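Local coordinates for meta cleavage compound hydrolase (Janthinobacterium, PDB 1J1I), which hydrolyses a carbon-carbon bond of the ring-opened meta-cleavage compound in carbazole degradation, very probably yielding anthranilate, at residues A[56-59]-A[60-64]. Numbering follows the deposited sequence.
Sequences RNVI and PILAR
Val58 and Leu62, one helical turn apart, lie alongside each other and point the same way, with Val58 CG1 pressed to 3.4 Å from Leu62 CD1, tighter than an ordinary van der Waals contact. With chi1 at 171°, Val58 turns CG1 away from its own N and beside the carbonyl carbon, onto the leucine. Leu62 N also donates to Val58 O at 3.1 Å in an almost straight bond (N-H...O 174°). The next i to i+4 bond, Ala63 N to Ile59 O, is shorter at 2.8 Å, and Ala63 CB sits 3.1 Å from the same Ile59 O. Pro60 has no N-H to give, but its CD lies 3.2 Å from Arg56 O, in the loop that precedes the helix. This short helix, 59-62, leads to strand 67-71 of the alpha/beta hydrolase sheet, away from the catalytic residues. Ile61 reaches back with CD1 to 3.6 Å from Asn57 O and also packs on Glu269 and Ala272 of helix 268-281. Leu62 touches Leu276 of that helix and Val68 of strand 67-71, while Ile59 and Ala63 settle on Val68 and on Ala33 of strand 26-33.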
loop_
_atom_site.group_PDB
_atom_site.type_symbol
_atom_site.label_atom_id
_atom_site.label_comp_id
_atom_site.label_asym_id
_atom_site.label_seq_id
_atom_site.Cartn_x
_atom_site.Cartn_y
_atom_site.Cartn_z
ATOM N N ARG A 56 12.721 -6.149 -16.245
ATOM C CA ARG A 56 12.201 -6.254 -17.604
ATOM C C ARG A 56 10.759 -5.779 -17.790
ATOM O O ARG A 56 10.494 -4.878 -18.588
ATOM C CB ARG A 56 12.322 -7.701 -18.087
ATOM C CG ARG A 56 12.373 -7.848 -19.594
ATOM C CD ARG A 56 13.099 -9.130 -19.970
ATOM N NE ARG A 56 13.647 -9.068 -21.323
ATOM C CZ ARG A 56 14.557 -9.911 -21.801
ATOM N NH1 ARG A 56 15.029 -10.889 -21.037
ATOM N NH2 ARG A 56 15.002 -9.772 -23.044
ATOM N N ASN A 57 9.838 -6.381 -17.047
ATOM C CA ASN A 57 8.421 -6.051 -17.157
ATOM C C ASN A 57 7.950 -4.829 -16.379
ATOM O O ASN A 57 6.798 -4.417 -16.510
ATOM C CB ASN A 57 7.578 -7.263 -16.755
ATOM C CG ASN A 57 7.842 -8.464 -17.635
ATOM O OD1 ASN A 57 7.835 -8.356 -18.863
ATOM N ND2 ASN A 57 8.077 -9.616 -17.016
ATOM N N VAL A 58 8.831 -4.246 -15.573
ATOM C CA VAL A 58 8.463 -3.069 -14.800
ATOM C C VAL A 58 8.871 -1.779 -15.508
ATOM O O VAL A 58 8.130 -0.793 -15.501
ATOM C CB VAL A 58 9.102 -3.112 -13.388
ATOM C CG1 VAL A 58 8.888 -1.787 -12.671
ATOM C CG2 VAL A 58 8.482 -4.247 -12.574
ATOM N N ILE A 59 10.041 -1.798 -16.143
ATOM C CA ILE A 59 10.549 -0.621 -16.834
ATOM C C ILE A 59 9.551 0.066 -17.772
ATOM O O ILE A 59 9.352 1.273 -17.670
ATOM C CB ILE A 59 11.843 -0.947 -17.620
ATOM C CG1 ILE A 59 12.943 -1.379 -16.649
ATOM C CG2 ILE A 59 12.313 0.284 -18.395
ATOM C CD1 ILE A 59 14.181 -1.936 -17.328
ATOM N N PRO A 60 8.894 -0.693 -18.677
ATOM C CA PRO A 60 7.925 -0.121 -19.622
ATOM C C PRO A 60 6.824 0.670 -18.935
ATOM O O PRO A 60 6.461 1.764 -19.363
ATOM C CB PRO A 60 7.367 -1.359 -20.330
ATOM C CG PRO A 60 8.526 -2.322 -20.272
ATOM C CD PRO A 60 8.906 -2.157 -18.816
ATOM N N ILE A 61 6.293 0.098 -17.864
ATOM C CA ILE A 61 5.219 0.736 -17.125
ATOM C C ILE A 61 5.673 2.046 -16.493
ATOM O O ILE A 61 5.030 3.086 -16.653
ATOM C CB ILE A 61 4.684 -0.206 -16.025
ATOM C CG1 ILE A 61 4.225 -1.527 -16.652
ATOM C CG2 ILE A 61 3.538 0.456 -15.288
ATOM C CD1 ILE A 61 3.869 -2.605 -15.643
ATOM N N LEU A 62 6.788 2.001 -15.776
ATOM C CA LEU A 62 7.296 3.197 -15.123
ATOM C C LEU A 62 7.732 4.253 -16.140
ATOM O O LEU A 62 7.525 5.449 -15.935
ATOM C CB LEU A 62 8.463 2.830 -14.197
ATOM C CG LEU A 62 8.109 1.869 -13.056
ATOM C CD1 LEU A 62 9.346 1.563 -12.233
ATOM C CD2 LEU A 62 7.024 2.488 -12.181
ATOM N N ALA A 63 8.316 3.798 -17.243
ATOM C CA ALA A 63 8.804 4.693 -18.285
ATOM C C ALA A 63 7.713 5.541 -18.944
ATOM O O ALA A 63 8.008 6.487 -19.676
ATOM C CB ALA A 63 9.555 3.890 -19.342
ATOM N N ARG A 64 6.454 5.208 -18.691
ATOM C CA ARG A 64 5.365 5.986 -19.265
ATOM C C ARG A 64 5.249 7.319 -18.536
ATOM O O ARG A 64 4.641 8.263 -19.045
ATOM C CB ARG A 64 4.039 5.230 -19.142
ATOM C CG ARG A 64 3.342 4.989 -20.469
ATOM C CD ARG A 64 3.696 3.632 -21.053
ATOM N NE ARG A 64 3.091 2.542 -20.289
ATOM C CZ ARG A 64 3.145 1.260 -20.641
ATOM N NH1 ARG A 64 3.779 0.898 -21.749
ATOM N NH2 ARG A 64 2.563 0.339 -19.883
#